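Local coordinates for YfdX protein (Salmonella enterica I, PDB 6A02) that has no settled biochemical function but is linked to bacterial antibiotic stress and virulence, at residues A100-A104 and A119-A123; I128-I134 and G168-Q174; D142-A146 and L161-A165. All blocks are in the same frame, centred on the assembly; numbering follows the deposited sequence.

The three contacts illustrate how a small sheet can be built from strands separated by helical hairpins. Interaction 1 comes first along the chain and pairs helices 94-109 and 113-122, which in sequence separate strands 77-89 and 125-135. Strand 125-135 then joins strand 170-175 in interaction 2, and the chain between them folds into helices 136-151 and 155-167, whose pairing is interaction 3. The two hairpins lie on opposite sides of the chain's centre, with the centres of interactions 1 and 3 about 45 Å apart. Interaction 2 sits between, its centre about 26 Å from that of interaction 1 and 20 Å from that of interaction 3. Interactions 2 and 3 both touch a third subunit.

Interaction 1: A100-A104 and A119-A123; sequences AINKA and ALKLA
Residues 100-104 are helical throughout, as are 119-122, with phi/psi near -65/-38; at Ala123 the chain leaves the helix with phi/psi of -84/5. The segments run in roughly opposite directions, well inclined to each other, so that Ala100 faces Ala123 and Ala104 faces Ala119, each pair with CA atoms 4.9 Å apart. The small side chains of these four alanines allow this closeness: CB of Ala100 lies 3.5 Å from CB of Ala123, and CB of Ala104 3.9 Å from CB of Ala119. This is a helical hairpin, in which helix 94-109 turns back into helix 113-122 and small residues line the seam. Larger side chains close one flank: Ile101 (chi1 and chi2 both m) brings CD1 to 3.7 Å from CB of Ala123 and 4.0 Å from CD2 of Leu120, while Leu120 (m, t) also puts CD2 3.6 Å from CB of Ala104. Tyr156 of the second subunit packs on both. No hydrogen bond joins the segments directly; a water donates to O of Ala100 at 2.6 Å and to O of Ala119 at 2.8 Å. Lys103, chi1 to chi3 all t, brings NZ within 3.6 Å of CB of Ala119 and 3.9 Å of CD1 of Leu122.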
loop_
_atom_site.group_PDB
_atom_site.type_symbol
_atom_site.label_atom_id
_atom_site.label_comp_id
_atom_site.label_asym_id
_atom_site.label_seq_id
_atom_site.Cartn_x
_atom_site.Cartn_y
_atom_site.Cartn_z
ATOM N N ALA A 100 27.283 11.477 13.287
ATOM C CA ALA A 100 26.183 12.351 12.900
ATOM C C ALA A 100 24.862 11.893 13.515
ATOM O O ALA A 100 24.036 12.720 13.918
ATOM C CB ALA A 100 26.091 12.417 11.376
ATOM N N ILE A 101 24.648 10.578 13.595
ATOM C CA ILE A 101 23.430 10.067 14.220
ATOM C C ILE A 101 23.424 10.376 15.712
ATOM O O ILE A 101 22.383 10.722 16.284
ATOM C CB ILE A 101 23.255 8.568 13.920
ATOM C CG1 ILE A 101 22.875 8.358 12.450
ATOM C CG2 ILE A 101 22.189 7.970 14.821
ATOM C CD1 ILE A 101 21.602 9.080 12.032
ATOM N N ASN A 102 24.589 10.284 16.358
ATOM C CA ASN A 102 24.667 10.603 17.780
ATOM C C ASN A 102 24.230 12.036 18.056
ATOM O O ASN A 102 23.569 12.308 19.064
ATOM C CB ASN A 102 26.080 10.358 18.300
ATOM C CG ASN A 102 26.245 10.784 19.743
ATOM O OD1 ASN A 102 25.720 10.141 20.656
ATOM N ND2 ASN A 102 26.965 11.881 19.957
ATOM N N LYS A 103 24.575 12.969 17.164
ATOM C CA LYS A 103 24.136 14.347 17.358
ATOM C C LYS A 103 22.638 14.493 17.091
ATOM O O LYS A 103 21.951 15.281 17.752
ATOM C CB LYS A 103 24.968 15.288 16.482
ATOM C CG LYS A 103 24.380 16.666 16.350
ATOM C CD LYS A 103 25.123 17.490 15.309
ATOM C CE LYS A 103 24.637 18.914 15.324
ATOM N NZ LYS A 103 23.838 19.179 14.099
ATOM N N ALA A 104 22.108 13.744 16.121
ATOM C CA ALA A 104 20.667 13.768 15.893
ATOM C C ALA A 104 19.913 13.291 17.127
ATOM O O ALA A 104 18.860 13.840 17.475
ATOM C CB ALA A 104 20.319 12.907 14.678
ATOM N N ALA A 119 20.403 17.949 11.933
ATOM C CA ALA A 119 21.412 16.944 12.260
ATOM C C ALA A 119 21.260 15.703 11.387
ATOM O O ALA A 119 22.258 15.096 10.975
ATOM C CB ALA A 119 21.341 16.574 13.743
ATOM N N LEU A 120 20.018 15.306 11.096
ATOM C CA LEU A 120 19.818 14.149 10.230
ATOM C C LEU A 120 20.338 14.411 8.822
ATOM O O LEU A 120 20.882 13.504 8.178
ATOM C CB LEU A 120 18.347 13.731 10.225
ATOM C CG LEU A 120 17.911 13.035 11.520
ATOM C CD1 LEU A 120 16.412 12.786 11.517
ATOM C CD2 LEU A 120 18.665 11.729 11.718
ATOM N N LYS A 121 20.191 15.647 8.333
ATOM C CA LYS A 121 20.750 15.998 7.029
ATOM C C LYS A 121 22.259 15.792 7.009
ATOM O O LYS A 121 22.811 15.273 6.033
ATOM C CB LYS A 121 20.402 17.443 6.674
ATOM C CG LYS A 121 18.968 17.673 6.247
ATOM C CD LYS A 121 18.774 19.123 5.813
ATOM C CE LYS A 121 17.311 19.452 5.589
ATOM N NZ LYS A 121 17.132 20.882 5.207
ATOM N N LEU A 122 22.946 16.179 8.089
ATOM C CA LEU A 122 24.379 15.929 8.168
ATOM C C LEU A 122 24.699 14.442 8.183
ATOM O O LEU A 122 25.797 14.049 7.773
ATOM C CB LEU A 122 24.969 16.616 9.400
ATOM C CG LEU A 122 24.925 18.143 9.406
ATOM C CD1 LEU A 122 25.637 18.677 10.643
ATOM C CD2 LEU A 122 25.543 18.720 8.141
ATOM N N ALA A 123 23.768 13.609 8.639
ATOM C CA ALA A 123 23.921 12.162 8.599
ATOM C C ALA A 123 23.519 11.567 7.262
ATOM O O ALA A 123 23.501 10.339 7.131
ATOM C CB ALA A 123 23.096 11.517 9.713
HETATM O O HOH W 1 24.368 14.966 12.737
#

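Interaction 2: I128-I134 and G168-Q174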
loop_
_atom_site.group_PDB
_atom_site.type_symbol
_atom_site.label_atom_id
_atom_site.label_comp_id
_atom_site.label_asym_id
_atom_site.label_seq_id
_atom_site.Cartn_x
_atom_site.Cartn_y
_atom_site.Cartn_z
ATOM N N ILE A 128 10.648 12.865 5.428
ATOM C CA ILE A 128 9.371 13.188 4.804
ATOM C C ILE A 128 8.280 12.864 5.811
ATOM O O ILE A 128 8.326 11.817 6.466
ATOM C CB ILE A 128 9.179 12.359 3.517
ATOM C CG1 ILE A 128 10.114 12.854 2.414
ATOM C CG2 ILE A 128 7.722 12.387 3.056
ATOM C CD1 ILE A 128 9.686 14.156 1.804
ATOM N N GLU A 129 7.308 13.761 5.956
ATOM C CA GLU A 129 6.169 13.513 6.824
ATOM C C GLU A 129 4.970 13.120 5.969
ATOM O O GLU A 129 4.609 13.840 5.030
ATOM C CB GLU A 129 5.843 14.750 7.661
ATOM C CG GLU A 129 4.715 14.509 8.614
ATOM C CD GLU A 129 4.299 15.739 9.384
ATOM O OE1 GLU A 129 4.351 16.855 8.822
ATOM O OE2 GLU A 129 3.896 15.577 10.551
ATOM N N ASN A 130 4.357 11.979 6.295
ATOM C CA ASN A 130 3.206 11.465 5.550
ATOM C C ASN A 130 1.959 11.737 6.374
ATOM O O ASN A 130 1.765 11.137 7.434
ATOM C CB ASN A 130 3.341 9.967 5.304
ATOM C CG ASN A 130 4.667 9.595 4.735
ATOM O OD1 ASN A 130 4.996 9.947 3.609
ATOM N ND2 ASN A 130 5.446 8.848 5.514
ATOM N N GLN A 131 1.110 12.625 5.884
ATOM C CA GLN A 131 -0.106 12.997 6.583
ATOM C C GLN A 131 -1.285 12.291 5.931
ATOM O O GLN A 131 -1.590 12.536 4.756
ATOM C CB GLN A 131 -0.303 14.511 6.552
ATOM C CG GLN A 131 0.776 15.284 7.323
ATOM C CD GLN A 131 0.496 16.766 7.389
ATOM O OE1 GLN A 131 -0.534 17.242 6.906
ATOM N NE2 GLN A 131 1.415 17.510 7.996
ATOM N N GLU A 132 -1.930 11.412 6.685
ATOM C CA GLU A 132 -3.126 10.730 6.222
ATOM C C GLU A 132 -4.310 11.663 6.420
ATOM O O GLU A 132 -4.496 12.206 7.512
ATOM C CB GLU A 132 -3.315 9.451 7.033
ATOM C CG GLU A 132 -4.454 8.598 6.552
ATOM C CD GLU A 132 -4.674 7.346 7.394
ATOM O OE1 GLU A 132 -3.948 7.148 8.386
ATOM O OE2 GLU A 132 -5.587 6.557 7.055
ATOM N N LEU A 133 -5.110 11.846 5.364
ATOM C CA LEU A 133 -6.216 12.793 5.357
ATOM C C LEU A 133 -7.490 12.110 4.891
ATOM O O LEU A 133 -7.453 11.200 4.055
ATOM C CB LEU A 133 -5.947 13.967 4.394
ATOM C CG LEU A 133 -4.541 14.586 4.372
ATOM C CD1 LEU A 133 -4.408 15.609 3.255
ATOM C CD2 LEU A 133 -4.215 15.231 5.705
ATOM N N ILE A 134 -8.626 12.587 5.400
ATOM C CA ILE A 134 -9.927 12.205 4.843
ATOM C C ILE A 134 -10.758 13.446 4.555
ATOM O O ILE A 134 -10.619 14.471 5.241
ATOM C CB ILE A 134 -10.721 11.258 5.757
ATOM C CG1 ILE A 134 -10.984 11.910 7.115
ATOM C CG2 ILE A 134 -10.022 9.892 5.871
ATOM C CD1 ILE A 134 -12.029 11.184 7.925
ATOM N N GLY A 168 -11.203 6.906 0.080
ATOM C CA GLY A 168 -11.025 8.343 0.118
ATOM C C GLY A 168 -9.886 8.816 0.990
ATOM O O GLY A 168 -9.569 10.011 0.977
ATOM N N ILE A 169 -9.266 7.916 1.751
ATOM C CA ILE A 169 -8.063 8.273 2.497
ATOM C C ILE A 169 -6.952 8.593 1.510
ATOM O O ILE A 169 -6.657 7.800 0.606
ATOM C CB ILE A 169 -7.631 7.113 3.403
ATOM C CG1 ILE A 169 -8.697 6.807 4.459
ATOM C CG2 ILE A 169 -6.295 7.428 4.039
ATOM C CD1 ILE A 169 -8.452 5.511 5.186
ATOM N N VAL A 170 -6.309 9.745 1.688
ATOM C CA VAL A 170 -5.153 10.104 0.877
ATOM C C VAL A 170 -3.979 10.362 1.806
ATOM O O VAL A 170 -4.145 10.605 3.001
ATOM C CB VAL A 170 -5.401 11.324 -0.034
ATOM C CG1 VAL A 170 -6.608 11.082 -0.940
ATOM C CG2 VAL A 170 -5.582 12.587 0.785
ATOM N N VAL A 171 -2.778 10.291 1.254
ATOM C CA VAL A 171 -1.561 10.524 2.025
ATOM C C VAL A 171 -0.798 11.648 1.347
ATOM O O VAL A 171 -0.307 11.485 0.219
ATOM C CB VAL A 171 -0.699 9.262 2.143
ATOM C CG1 VAL A 171 0.593 9.571 2.908
ATOM C CG2 VAL A 171 -1.475 8.143 2.837
ATOM N N ASP A 172 -0.707 12.787 2.023
ATOM C CA ASP A 172 0.113 13.908 1.580
ATOM C C ASP A 172 1.495 13.720 2.188
ATOM O O ASP A 172 1.674 13.856 3.408
ATOM C CB ASP A 172 -0.495 15.219 2.074
ATOM C CG ASP A 172 0.170 16.449 1.472
ATOM O OD1 ASP A 172 1.388 16.414 1.202
ATOM O OD2 ASP A 172 -0.532 17.458 1.265
ATOM N N SER A 173 2.476 13.414 1.352
ATOM C CA SER A 173 3.856 13.257 1.792
ATOM C C SER A 173 4.600 14.538 1.454
ATOM O O SER A 173 4.687 14.915 0.279
ATOM C CB SER A 173 4.501 12.057 1.098
ATOM O OG SER A 173 3.815 10.858 1.424
ATOM N N GLN A 174 5.113 15.212 2.475
ATOM C CA GLN A 174 5.770 16.494 2.274
ATOM C C GLN A 174 7.114 16.511 2.978
ATOM O O GLN A 174 7.278 15.932 4.055
ATOM C CB GLN A 174 4.922 17.654 2.792
ATOM C CG GLN A 174 3.834 18.093 1.824
ATOM C CD GLN A 174 2.873 19.109 2.427
ATOM O OE1 GLN A 174 2.623 20.164 1.842
ATOM N NE2 GLN A 174 2.316 18.785 3.587
HETATM O O HOH W 2 4.188 17.568 6.145
#
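Leu133 lies over Val170, its CB 3.9 Å from CG2 of Val170, and reaches along to Asp172, with CD1 of Leu133 4.1 Å from CB of Asp172. Gln131 and Glu129 share this face, where NE2 of Gln131 donates to OE1 of Glu129 at 3.1 Å; OE2 of Glu129 is held by Ser83 and the backbone of Leu12. On the other face, OG of Ser173 donates to OD1 of Asn130 at 2.6 Å, within a non-hydrogen-bonded pair whose CA atoms approach to 4.2 Å. The backbones pair regularly: Glu129 with Gln174, Gln131 with Asp172 and Leu133 with Val170 each exchange two N-H···O bonds of 2.8 to 3.0 Å. Beyond the pair, O of Ser173 accepts a hydrogen bond from Lys69 of the third subunit. With strand 77-89 bonded along its other edge, 125-135 is the central strand of the three-stranded antiparallel sheet formed within this chain, and the link to 170-175 is a helical hairpin in place of a tight turn.

Interaction 3: D142-A146 and L161-A165; sequences DVTTA and LLKSA
Both segments are regular alpha-helix, with backbone bonds such as N of Ala146 to O of Asp142 and N of Ala165 to O of Leu161, each 2.9 Å. Their axes run almost antiparallel, at 171°, and approach to 9.0 Å; the closest CA pair is Asp142 with Leu161, 5.5 Å apart. Apolar contacts fill the middle of the seam. Leu161 points toward the partner helix (chi1 -88°, chi2 t), placing CD1 3.5 Å from CG2 of Thr145, with its CB 4.2 Å from CB of Ala146; the same CD1 also packs closely on the backbone, 3.8 Å from N of Ala146. Leu162 starts away from the partner, but its m, t rotamer brings CD2 back to 3.9 Å from CB of Ala146, so this alanine is met by two successive leucines. The pattern is that of an antiparallel helical hairpin, helices 136-151 and 155-167, set between strands 125-135 and 170-175. Helix 19-36 covers it through Ile28, which touches both Val143 and Leu162, while Tyr91 and Glu89 of the third subunit pack on Thr145 and Leu161.

The carboxylate of Asp142 (chi1 m), a buried residue, lies at one end against carbon atoms: OD1 3.7 Å from CD2 of Leu161 and OD2 3.2 Å from CA of Ala165. No direct hydrogen bond crosses between the segments. The polar link is a water, donating to OD2 of Asp142 at 2.5 Å and hydrogen-bonding OG of Ser164 at 2.7 Å. The hydroxyl of Thr145 turns instead to its own helix, bonding O of Lys141, which is consistent with its methyl group being the part that meets Leu161.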
loop_
_atom_site.group_PDB
_atom_site.type_symbol
_atom_site.label_atom_id
_atom_site.label_comp_id
_atom_site.label_asym_id
_atom_site.label_seq_id
_atom_site.Cartn_x
_atom_site.Cartn_y
_atom_site.Cartn_z
ATOM N N ASP A 142 -20.901 9.144 3.690
ATOM C CA ASP A 142 -20.760 7.703 3.484
ATOM C C ASP A 142 -21.261 6.921 4.695
ATOM O O ASP A 142 -21.972 5.920 4.553
ATOM C CB ASP A 142 -19.296 7.335 3.224
ATOM C CG ASP A 142 -18.765 7.816 1.883
ATOM O OD1 ASP A 142 -19.559 8.165 0.982
ATOM O OD2 ASP A 142 -17.515 7.811 1.740
ATOM N N VAL A 143 -20.883 7.347 5.903
ATOM C CA VAL A 143 -21.247 6.592 7.100
ATOM C C VAL A 143 -22.745 6.658 7.348
ATOM O O VAL A 143 -23.395 5.634 7.582
ATOM C CB VAL A 143 -20.449 7.081 8.319
ATOM C CG1 VAL A 143 -20.918 6.359 9.585
ATOM C CG2 VAL A 143 -18.983 6.826 8.088
ATOM N N THR A 144 -23.309 7.866 7.314
ATOM C CA THR A 144 -24.735 8.008 7.588
ATOM C C THR A 144 -25.560 7.275 6.545
ATOM O O THR A 144 -26.545 6.604 6.880
ATOM C CB THR A 144 -25.109 9.484 7.637
ATOM O OG1 THR A 144 -24.422 10.105 8.729
ATOM C CG2 THR A 144 -26.610 9.634 7.846
ATOM N N THR A 145 -25.161 7.374 5.275
ATOM C CA THR A 145 -25.897 6.680 4.225
ATOM C C THR A 145 -25.737 5.170 4.349
ATOM O O THR A 145 -26.700 4.424 4.151
ATOM C CB THR A 145 -25.470 7.187 2.844
ATOM O OG1 THR A 145 -25.591 8.615 2.800
ATOM C CG2 THR A 145 -26.369 6.592 1.774
ATOM N N ALA A 146 -24.541 4.695 4.712
ATOM C CA ALA A 146 -24.366 3.257 4.904
ATOM C C ALA A 146 -25.262 2.732 6.022
ATOM O O ALA A 146 -25.843 1.647 5.896
ATOM C CB ALA A 146 -22.898 2.926 5.191
ATOM N N LEU A 161 -20.313 1.620 0.207
ATOM C CA LEU A 161 -20.088 2.978 0.702
ATOM C C LEU A 161 -19.001 3.013 1.768
ATOM O O LEU A 161 -18.213 3.966 1.829
ATOM C CB LEU A 161 -21.379 3.545 1.276
ATOM C CG LEU A 161 -22.299 4.250 0.306
ATOM C CD1 LEU A 161 -23.477 4.761 1.081
ATOM C CD2 LEU A 161 -21.569 5.399 -0.364
ATOM N N LEU A 162 -18.956 2.003 2.638
ATOM C CA LEU A 162 -17.868 1.932 3.611
ATOM C C LEU A 162 -16.516 1.798 2.915
ATOM O O LEU A 162 -15.533 2.434 3.321
ATOM C CB LEU A 162 -18.110 0.776 4.581
ATOM C CG LEU A 162 -19.378 0.901 5.431
ATOM C CD1 LEU A 162 -19.537 -0.365 6.239
ATOM C CD2 LEU A 162 -19.311 2.113 6.342
ATOM N N LYS A 163 -16.453 0.994 1.848
ATOM C CA LYS A 163 -15.207 0.861 1.097
ATOM C C LYS A 163 -14.837 2.176 0.427
ATOM O O LYS A 163 -13.664 2.576 0.436
ATOM C CB LYS A 163 -15.342 -0.258 0.058
ATOM C CG LYS A 163 -14.042 -0.546 -0.720
ATOM C CD LYS A 163 -12.917 -0.929 0.248
ATOM C CE LYS A 163 -11.634 -1.356 -0.471
ATOM N NZ LYS A 163 -10.616 -1.863 0.504
ATOM N N SER A 164 -15.828 2.867 -0.145
ATOM C CA SER A 164 -15.585 4.172 -0.745
ATOM C C SER A 164 -15.009 5.151 0.269
ATOM O O SER A 164 -14.077 5.903 -0.048
ATOM C CB SER A 164 -16.872 4.726 -1.331
ATOM O OG SER A 164 -16.615 5.981 -1.931
ATOM N N ALA A 165 -15.532 5.145 1.501
ATOM C CA ALA A 165 -14.950 6.003 2.531
ATOM C C ALA A 165 -13.477 5.678 2.755
ATOM O O ALA A 165 -12.639 6.586 2.864
ATOM C CB ALA A 165 -15.741 5.887 3.836
HETATM O O HOH W 3 -16.515 8.280 -0.488
#